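Local coordinates for protein aldehyde dehydrogenase (Trypanosoma brucei, PDB 5MYP) that probably oxidises aldehydes to carboxylic acids with NAD+ as the electron acceptor, at residues Ile17-Arg25 against Ala188-His196; Asn53-Asp64 against Ala156-Leu166. All coordinates share one frame; numbering follows the deposited sequence.

Overall arrangement
Contacts 1 and 2 lie in the domain that in this family binds the nucleotide, as is probable here, and fix N-terminal helices to its Rossmann-like alpha/beta layer. Contact 1 ties helix 16-29 to the end of helix 183-191 and the loop that leads into strand 196-200. Contact 2 pairs helix 54-65 with helix 157-170. Along the chain, both segments of contact 2 fall between those of contact 1. The two centres are 25 Å apart, and the nearest atoms are about 9 Å apart, so the contacts do not touch. Both lie away from the predicted active-site residues Glu223 and Cys259. Contact 2 is buried, whereas contact 1 is partly buried and reaches the second subunit.

Contact 1: Ile17-Arg25 against Ala188-His196; sequences IPVIVSKCR and AVLKERFDH. Unlike the reference sequence in segment 17-25: Val19 (reference Thr).
Arg25 makes the direct polar link to Asp195. Its NH1 and NH2 both bind a single oxygen, at 2.7 Å from Arg25 NH1 to Asp195 OD2 and 2.9 Å from Arg25 NH2 to the same atom. NH1 meets the syn lone pair of OD2, while NH2 comes from above the carboxylate plane. The two planes are 73° apart, so this is not a flat paired salt bridge. Arg25 NH2 also donates to Arg193 O at 3.0 Å, with that oxygen in the guanidinium plane. The bends at chi2 (65°) and chi3 (60°) bring the edge of the guanidinium to the loop 192-195.

Two waters add to the polar links. Water 1 donates to Pro18 O and to Glu192 OE1. Water 2 accepts from Arg25 NE and donates to Arg193 O.

The apolar packing lies beside these bonds. Ile17 CD1 meets Ala188 CB at 3.6 Å, and Ile17 CG2 rests on Val189 CA at 3.6 Å. Val21 CG2 sits 3.7 Å from Phe194 CZ and 3.8 Å from Glu192 CG. The aliphatic part of Glu192 thus packs on Val21, while its OE2 lies beside the ring of Pro18.

Asp195 OD2 also accepts from Val120 N, so strand 110-124 shares this carboxylate. Arg193 forms a salt bridge with Glu390 of the second subunit. Phe194 packs on Val120, Leu122 and Val149, Cys24 on Val149, and Arg25 on Val120. Helix 16-29 and the loop between helix 183-191 and strand 196-200 thus pack against strands 110-124 and 147-151 of the mixed sheet.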
loop_
_atom_site.group_PDB
_atom_site.type_symbol
_atom_site.label_atom_id
_atom_site.label_comp_id
_atom_site.label_asym_id
_atom_site.label_seq_id
_atom_site.Cartn_x
_atom_site.Cartn_y
_atom_site.Cartn_z
ATOM N N ILE A 17 17.586 -2.572 21.917
ATOM C CA ILE A 17 16.661 -2.395 20.786
ATOM C C ILE A 17 15.536 -3.453 20.772
ATOM O O ILE A 17 14.367 -3.076 20.686
ATOM C CB ILE A 17 17.420 -2.258 19.432
ATOM C CG1 ILE A 17 18.114 -0.890 19.385
ATOM C CG2 ILE A 17 16.474 -2.422 18.240
ATOM C CD1 ILE A 17 19.177 -0.754 18.313
ATOM N N PRO A 18 15.872 -4.761 20.876
ATOM C CA PRO A 18 14.821 -5.787 21.019
ATOM C C PRO A 18 13.884 -5.582 22.218
ATOM O O PRO A 18 12.692 -5.871 22.109
ATOM C CB PRO A 18 15.610 -7.090 21.202
ATOM C CG PRO A 18 16.938 -6.830 20.590
ATOM C CD PRO A 18 17.206 -5.362 20.674
ATOM N N VAL A 19 14.425 -5.083 23.331
ATOM C CA VAL A 19 13.636 -4.857 24.553
ATOM C C VAL A 19 12.616 -3.740 24.333
ATOM O O VAL A 19 11.451 -3.882 24.701
ATOM C CB VAL A 19 14.536 -4.517 25.772
ATOM C CG1 VAL A 19 13.692 -4.249 27.020
ATOM C CG2 VAL A 19 15.533 -5.641 26.033
ATOM N N ILE A 20 13.069 -2.642 23.727
ATOM C CA ILE A 20 12.221 -1.495 23.399
ATOM C C ILE A 20 11.054 -1.921 22.495
ATOM O O ILE A 20 9.896 -1.611 22.796
ATOM C CB ILE A 20 13.048 -0.351 22.750
ATOM C CG1 ILE A 20 13.950 0.304 23.804
ATOM C CG2 ILE A 20 12.155 0.715 22.115
ATOM C CD1 ILE A 20 15.083 1.133 23.235
ATOM N N VAL A 21 11.360 -2.640 21.415
ATOM C CA VAL A 21 10.316 -3.103 20.485
ATOM C C VAL A 21 9.366 -4.094 21.171
ATOM O O VAL A 21 8.154 -3.990 21.005
ATOM C CB VAL A 21 10.902 -3.715 19.185
ATOM C CG1 VAL A 21 9.783 -4.229 18.270
ATOM C CG2 VAL A 21 11.751 -2.685 18.442
ATOM N N SER A 22 9.924 -5.030 21.941
ATOM C CA SER A 22 9.143 -6.034 22.667
ATOM C C SER A 22 8.153 -5.419 23.661
ATOM O O SER A 22 7.025 -5.893 23.784
ATOM C CB SER A 22 10.076 -6.996 23.410
ATOM O OG SER A 22 9.335 -7.927 24.169
ATOM N N LYS A 23 8.587 -4.375 24.365
ATOM C CA LYS A 23 7.719 -3.651 25.303
ATOM C C LYS A 23 6.548 -2.978 24.579
ATOM O O LYS A 23 5.417 -3.024 25.059
ATOM C CB LYS A 23 8.513 -2.612 26.110
ATOM C CG LYS A 23 9.298 -3.189 27.269
ATOM C CD LYS A 23 10.087 -2.103 27.996
ATOM C CE LYS A 23 10.999 -2.710 29.054
ATOM N NZ LYS A 23 12.051 -1.759 29.506
ATOM N N CYS A 24 6.825 -2.374 23.425
ATOM C CA CYS A 24 5.774 -1.781 22.586
ATOM C C CYS A 24 4.802 -2.828 22.027
ATOM O O CYS A 24 3.595 -2.593 21.970
ATOM C CB CYS A 24 6.394 -0.954 21.449
ATOM S SG CYS A 24 7.311 0.503 22.016
ATOM N N ARG A 25 5.342 -3.978 21.627
ATOM C CA ARG A 25 4.552 -5.125 21.158
ATOM C C ARG A 25 3.605 -5.632 22.249
ATOM O O ARG A 25 2.404 -5.789 22.014
ATOM C CB ARG A 25 5.501 -6.242 20.696
ATOM C CG ARG A 25 4.866 -7.566 20.292
ATOM C CD ARG A 25 3.987 -7.449 19.069
ATOM N NE ARG A 25 4.710 -6.970 17.896
ATOM C CZ ARG A 25 4.132 -6.655 16.739
ATOM N NH1 ARG A 25 2.817 -6.773 16.578
ATOM N NH2 ARG A 25 4.879 -6.217 15.727
ATOM N N ALA A 188 19.775 -2.379 13.135
ATOM C CA ALA A 188 19.320 -3.239 14.233
ATOM C C ALA A 188 17.804 -3.170 14.473
ATOM O O ALA A 188 17.160 -4.207 14.645
ATOM C CB ALA A 188 20.068 -2.899 15.513
ATOM N N VAL A 189 17.235 -1.967 14.496
ATOM C CA VAL A 189 15.781 -1.836 14.717
ATOM C C VAL A 189 14.990 -2.412 13.531
ATOM O O VAL A 189 13.930 -2.990 13.727
ATOM C CB VAL A 189 15.346 -0.388 15.070
ATOM C CG1 VAL A 189 15.397 0.541 13.871
ATOM C CG2 VAL A 189 13.950 -0.377 15.680
ATOM N N LEU A 190 15.536 -2.297 12.319
ATOM C CA LEU A 190 14.928 -2.897 11.118
ATOM C C LEU A 190 14.884 -4.441 11.081
ATOM O O LEU A 190 14.116 -5.010 10.294
ATOM C CB LEU A 190 15.581 -2.343 9.844
ATOM C CG LEU A 190 15.165 -0.912 9.466
ATOM C CD1 LEU A 190 16.059 -0.354 8.372
ATOM C CD2 LEU A 190 13.705 -0.822 9.044
ATOM N N LYS A 191 15.695 -5.105 11.907
ATOM C CA LYS A 191 15.593 -6.553 12.095
ATOM C C LYS A 191 14.378 -6.962 12.931
ATOM O O LYS A 191 13.905 -8.092 12.819
ATOM C CB LYS A 191 16.864 -7.104 12.743
ATOM C CG LYS A 191 18.097 -6.956 11.873
ATOM C CD LYS A 191 19.116 -8.052 12.149
ATOM C CE LYS A 191 19.507 -8.101 13.616
ATOM N NZ LYS A 191 18.557 -8.907 14.430
ATOM N N GLU A 192 13.886 -6.051 13.773
ATOM C CA GLU A 192 12.711 -6.320 14.620
ATOM C C GLU A 192 11.429 -6.273 13.784
ATOM O O GLU A 192 11.372 -5.586 12.754
ATOM C CB GLU A 192 12.624 -5.314 15.768
ATOM C CG GLU A 192 13.836 -5.290 16.700
ATOM C CD GLU A 192 14.097 -6.620 17.377
ATOM O OE1 GLU A 192 13.129 -7.293 17.787
ATOM O OE2 GLU A 192 15.279 -6.993 17.493
ATOM N N ARG A 193 10.411 -7.001 14.238
ATOM C CA ARG A 193 9.160 -7.137 13.498
ATOM C C ARG A 193 8.181 -6.006 13.818
ATOM O O ARG A 193 7.773 -5.835 14.972
ATOM C CB ARG A 193 8.500 -8.480 13.796
ATOM C CG ARG A 193 7.230 -8.694 12.993
ATOM C CD ARG A 193 6.703 -10.114 13.085
ATOM N NE ARG A 193 5.469 -10.252 12.322
ATOM C CZ ARG A 193 4.767 -11.375 12.215
ATOM N NH1 ARG A 193 5.178 -12.483 12.818
ATOM N NH2 ARG A 193 3.653 -11.384 11.497
ATOM N N PHE A 194 7.818 -5.246 12.787
ATOM C CA PHE A 194 6.777 -4.222 12.878
ATOM C C PHE A 194 5.632 -4.585 11.944
ATOM O O PHE A 194 5.787 -5.406 11.036
ATOM C CB PHE A 194 7.343 -2.859 12.506
ATOM C CG PHE A 194 8.373 -2.361 13.468
ATOM C CD1 PHE A 194 7.990 -1.730 14.646
ATOM C CD2 PHE A 194 9.731 -2.542 13.215
ATOM C CE1 PHE A 194 8.941 -1.274 15.550
ATOM C CE2 PHE A 194 10.685 -2.084 14.112
ATOM C CZ PHE A 194 10.292 -1.451 15.280
ATOM N N ASP A 195 4.485 -3.959 12.176
ATOM C CA ASP A 195 3.297 -4.165 11.350
ATOM C C ASP A 195 3.132 -3.104 10.267
ATOM O O ASP A 195 2.327 -3.272 9.355
ATOM C CB ASP A 195 2.069 -4.261 12.244
ATOM C CG ASP A 195 2.200 -5.388 13.243
ATOM O OD1 ASP A 195 1.985 -6.553 12.844
ATOM O OD2 ASP A 195 2.574 -5.110 14.408
ATOM N N HIS A 196 3.904 -2.025 10.379
ATOM C CA HIS A 196 4.036 -1.015 9.341
ATOM C C HIS A 196 5.318 -0.220 9.597
ATOM O O HIS A 196 5.702 -0.008 10.753
ATOM C CB HIS A 196 2.840 -0.052 9.353
ATOM C CG HIS A 196 2.652 0.691 8.070
ATOM N ND1 HIS A 196 1.722 0.313 7.129
ATOM C CD2 HIS A 196 3.287 1.775 7.558
ATOM C CE1 HIS A 196 1.780 1.140 6.098
ATOM N NE2 HIS A 196 2.727 2.031 6.329
HETATM O O HOH W 1 11.765 -7.486 20.050
HETATM O O HOH W 2 7.611 -7.192 17.384
#

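Contact 2: Asn53-Asp64 against Ala156-Leu166; sequences NTDEFCKAIHRD and APATAELLTKL
The Phe57 ring is met obliquely by Leu162, Leu163 and Leu166. Leu162 CD2 lies 3.6 Å from Phe57 CD1, and Leu166 CD1 is 3.8 Å from Phe57 CZ, which Leu163 CD1 also approaches. Leu162 CG is anti to the backbone N (chi1 -175°), which carries CD1 to Glu56 and CD2 to Phe57 and Ala60. Leu166 CD1 also touches the Asn53 amide, 3.5 Å from Asn53 CG. Asn53 ND2 bonds to Leu49 O and Tyr170 OH.

At the N-cap position of helix 157-170, Ala156 offers no side-chain acceptor; the Asp64 carboxylate of the other helix serves N-H groups of the first turn. Asp64 OD1 accepts from Ala158 N at 3.0 Å through its syn lone pair. Asp64 OD2 accepts from Thr159 N at 2.8 Å and from Thr159 OG1 at 2.7 Å, the hydroxyl arriving nearly along the C-O axis. The helix N-terminus would be expected to favour the negative charge.

Between these ends Ala60 CB lies 3.9 Å from Leu162 CD2. Small Ala60 and Ala158 fit an axis separation of 7.7 Å between nearly antiparallel helices (152°).

Around the pair, Ile61 leans on helix 69-95, Leu163 and Leu166 touch helix 36-52, and Leu163 also meets helix 132-143.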
loop_
_atom_site.group_PDB
_atom_site.type_symbol
_atom_site.label_atom_id
_atom_site.label_comp_id
_atom_site.label_asym_id
_atom_site.label_seq_id
_atom_site.Cartn_x
_atom_site.Cartn_y
_atom_site.Cartn_z
ATOM N N ASN A 53 6.519 23.182 24.901
ATOM C CA ASN A 53 7.950 23.238 24.596
ATOM C C ASN A 53 8.279 23.871 23.233
ATOM O O ASN A 53 9.359 23.634 22.686
ATOM C CB ASN A 53 8.536 21.827 24.700
ATOM C CG ASN A 53 8.214 21.166 26.030
ATOM O OD1 ASN A 53 8.841 21.462 27.042
ATOM N ND2 ASN A 53 7.230 20.275 26.035
ATOM N N THR A 54 7.368 24.697 22.710
ATOM C CA THR A 54 7.551 25.343 21.400
ATOM C C THR A 54 8.836 26.174 21.330
ATOM O O THR A 54 9.567 26.091 20.339
ATOM C CB THR A 54 6.320 26.204 21.008
ATOM O OG1 THR A 54 5.234 25.342 20.652
ATOM C CG2 THR A 54 6.612 27.138 19.817
ATOM N N ASP A 55 9.105 26.964 22.376
ATOM C CA ASP A 55 10.299 27.821 22.407
ATOM C C ASP A 55 11.596 27.024 22.329
ATOM O O ASP A 55 12.470 27.348 21.527
ATOM C CB ASP A 55 10.319 28.704 23.660
ATOM C CG ASP A 55 9.226 29.773 23.654
ATOM O OD1 ASP A 55 8.587 30.013 22.608
ATOM O OD2 ASP A 55 9.009 30.387 24.717
ATOM N N GLU A 56 11.706 25.986 23.155
ATOM C CA GLU A 56 12.907 25.144 23.192
ATOM C C GLU A 56 13.086 24.301 21.920
ATOM O O GLU A 56 14.219 24.077 21.485
ATOM C CB GLU A 56 12.901 24.245 24.433
ATOM C CG GLU A 56 14.295 23.832 24.888
ATOM C CD GLU A 56 14.291 23.034 26.181
ATOM O OE1 GLU A 56 13.208 22.860 26.775
ATOM O OE2 GLU A 56 15.374 22.577 26.603
ATOM N N PHE A 57 11.982 23.838 21.331
ATOM C CA PHE A 57 12.038 23.113 20.039
ATOM C C PHE A 57 12.547 24.013 18.903
ATOM O O PHE A 57 13.381 23.587 18.106
ATOM C CB PHE A 57 10.683 22.499 19.646
ATOM C CG PHE A 57 10.433 21.129 20.226
ATOM C CD1 PHE A 57 11.336 20.087 20.021
ATOM C CD2 PHE A 57 9.272 20.872 20.951
ATOM C CE1 PHE A 57 11.103 18.824 20.552
ATOM C CE2 PHE A 57 9.029 19.609 21.479
ATOM C CZ PHE A 57 9.946 18.586 21.274
ATOM N N CYS A 58 12.047 25.248 18.843
ATOM C CA CYS A 58 12.536 26.231 17.865
ATOM C C CYS A 58 14.034 26.506 18.031
ATOM O O CYS A 58 14.755 26.629 17.039
ATOM C CB CYS A 58 11.741 27.538 17.942
ATOM S SG CYS A 58 10.040 27.387 17.359
ATOM N N LYS A 59 14.493 26.579 19.283
ATOM C CA LYS A 59 15.920 26.759 19.582
ATOM C C LYS A 59 16.769 25.551 19.174
ATOM O O LYS A 59 17.867 25.720 18.640
ATOM C CB LYS A 59 16.128 27.057 21.073
ATOM C CG LYS A 59 15.606 28.419 21.505
ATOM C CD LYS A 59 16.623 29.518 21.233
ATOM C CE LYS A 59 17.680 29.591 22.332
ATOM N NZ LYS A 59 18.623 30.734 22.156
ATOM N N ALA A 60 16.266 24.344 19.436
ATOM C CA ALA A 60 16.966 23.110 19.044
ATOM C C ALA A 60 17.032 22.973 17.521
ATOM O O ALA A 60 18.077 22.607 16.961
ATOM C CB ALA A 60 16.285 21.890 19.649
ATOM N N ILE A 61 15.909 23.261 16.863
ATOM C CA ILE A 61 15.841 23.254 15.401
ATOM C C ILE A 61 16.751 24.346 14.817
ATOM O O ILE A 61 17.417 24.119 13.801
ATOM C CB ILE A 61 14.375 23.364 14.906
ATOM C CG1 ILE A 61 13.627 22.058 15.225
ATOM C CG2 ILE A 61 14.305 23.664 13.405
ATOM C CD1 ILE A 61 12.119 22.198 15.275
ATOM N N HIS A 62 16.800 25.505 15.471
ATOM C CA HIS A 62 17.742 26.559 15.089
ATOM C C HIS A 62 19.204 26.104 15.211
ATOM O O HIS A 62 20.023 26.419 14.347
ATOM C CB HIS A 62 17.533 27.821 15.926
ATOM C CG HIS A 62 18.508 28.904 15.608
ATOM N ND1 HIS A 62 18.301 29.802 14.583
ATOM C CD2 HIS A 62 19.719 29.200 16.134
ATOM C CE1 HIS A 62 19.332 30.620 14.510
ATOM N NE2 HIS A 62 20.207 30.278 15.438
ATOM N N ARG A 63 19.531 25.387 16.282
ATOM C CA ARG A 63 20.883 24.859 16.462
ATOM C C ARG A 63 21.255 23.872 15.344
ATOM O O ARG A 63 22.355 23.937 14.800
ATOM C CB ARG A 63 21.019 24.190 17.832
ATOM C CG ARG A 63 22.445 23.876 18.247
ATOM C CD ARG A 63 22.470 23.379 19.686
ATOM N NE ARG A 63 23.798 22.930 20.101
ATOM C CZ ARG A 63 24.079 22.390 21.288
ATOM N NH1 ARG A 63 25.328 22.014 21.561
ATOM N NH2 ARG A 63 23.127 22.218 22.207
ATOM N N ASP A 64 20.322 22.986 14.998
ATOM C CA ASP A 64 20.539 21.994 13.935
ATOM C C ASP A 64 20.561 22.579 12.519
ATOM O O ASP A 64 21.457 22.257 11.740
ATOM C CB ASP A 64 19.461 20.895 13.983
ATOM C CG ASP A 64 19.573 19.996 15.208
ATOM O OD1 ASP A 64 20.689 19.787 15.730
ATOM O OD2 ASP A 64 18.529 19.472 15.643
ATOM N N ALA A 156 20.073 15.680 12.880
ATOM C CA ALA A 156 19.468 16.788 13.644
ATOM C C ALA A 156 19.561 16.448 15.137
ATOM O O ALA A 156 18.544 16.205 15.792
ATOM C CB ALA A 156 18.027 17.012 13.218
ATOM N N PRO A 157 20.796 16.424 15.678
ATOM C CA PRO A 157 21.025 15.882 17.017
ATOM C C PRO A 157 20.417 16.688 18.169
ATOM O O PRO A 157 19.956 16.086 19.139
ATOM C CB PRO A 157 22.553 15.842 17.120
ATOM C CG PRO A 157 23.017 16.920 16.213
ATOM C CD PRO A 157 22.059 16.877 15.058
ATOM N N ALA A 158 20.422 18.016 18.077
ATOM C CA ALA A 158 19.836 18.857 19.132
ATOM C C ALA A 158 18.334 18.593 19.279
ATOM O O ALA A 158 17.821 18.474 20.396
ATOM C CB ALA A 158 20.096 20.333 18.861
ATOM N N THR A 159 17.647 18.474 18.144
ATOM C CA THR A 159 16.222 18.145 18.124
ATOM C C THR A 159 15.970 16.728 18.640
ATOM O O THR A 159 15.040 16.512 19.408
ATOM C CB THR A 159 15.625 18.302 16.707
ATOM O OG1 THR A 159 15.896 19.620 16.217
ATOM C CG2 THR A 159 14.114 18.082 16.718
ATOM N N ALA A 160 16.810 15.780 18.224
ATOM C CA ALA A 160 16.725 14.391 18.692
ATOM C C ALA A 160 16.922 14.284 20.204
ATOM O O ALA A 160 16.201 13.543 20.866
ATOM C CB ALA A 160 17.747 13.524 17.972
ATOM N N GLU A 161 17.894 15.022 20.739
ATOM C CA GLU A 161 18.146 15.048 22.184
ATOM C C GLU A 161 16.935 15.592 22.947
ATOM O O GLU A 161 16.463 14.969 23.898
ATOM C CB GLU A 161 19.379 15.899 22.504
ATOM C CG GLU A 161 19.806 15.859 23.972
ATOM C CD GLU A 161 20.911 16.848 24.301
ATOM O OE1 GLU A 161 20.894 17.979 23.773
ATOM O OE2 GLU A 161 21.790 16.503 25.113
ATOM N N LEU A 162 16.443 16.753 22.521
ATOM C CA LEU A 162 15.303 17.399 23.182
ATOM C C LEU A 162 14.038 16.534 23.138
ATOM O O LEU A 162 13.358 16.376 24.150
ATOM C CB LEU A 162 15.018 18.773 22.561
ATOM C CG LEU A 162 13.925 19.620 23.225
ATOM C CD1 LEU A 162 14.224 19.867 24.698
ATOM C CD2 LEU A 162 13.752 20.939 22.490
ATOM N N LEU A 163 13.726 15.990 21.966
ATOM C CA LEU A 163 12.557 15.117 21.810
ATOM C C LEU A 163 12.678 13.857 22.662
ATOM O O LEU A 163 11.705 13.423 23.271
ATOM C CB LEU A 163 12.362 14.727 20.340
ATOM C CG LEU A 163 11.138 13.865 20.000
ATOM C CD1 LEU A 163 9.834 14.573 20.363
ATOM C CD2 LEU A 163 11.167 13.490 18.534
ATOM N N THR A 164 13.871 13.269 22.691
ATOM C CA THR A 164 14.137 12.079 23.506
ATOM C C THR A 164 13.970 12.381 25.001
ATOM O O THR A 164 13.401 11.576 25.727
ATOM C CB THR A 164 15.534 11.499 23.202
ATOM O OG1 THR A 164 15.587 11.107 21.819
ATOM C CG2 THR A 164 15.847 10.291 24.076
ATOM N N LYS A 165 14.435 13.545 25.442
ATOM C CA LYS A 165 14.245 13.993 26.827
ATOM C C LYS A 165 12.759 14.221 27.160
ATOM O O LYS A 165 12.274 13.757 28.195
ATOM C CB LYS A 165 15.047 15.277 27.092
ATOM C CG LYS A 165 14.950 15.792 28.529
ATOM C CD LYS A 165 15.638 17.133 28.732
ATOM C CE LYS A 165 15.070 17.846 29.954
ATOM N NZ LYS A 165 15.909 18.987 30.422
ATOM N N LEU A 166 12.046 14.923 26.280
ATOM C CA LEU A 166 10.677 15.375 26.572
ATOM C C LEU A 166 9.601 14.311 26.390
ATOM O O LEU A 166 8.668 14.256 27.180
ATOM C CB LEU A 166 10.313 16.599 25.726
ATOM C CG LEU A 166 11.035 17.905 26.051
ATOM C CD1 LEU A 166 10.686 18.947 25.005
ATOM C CD2 LEU A 166 10.680 18.411 27.440
#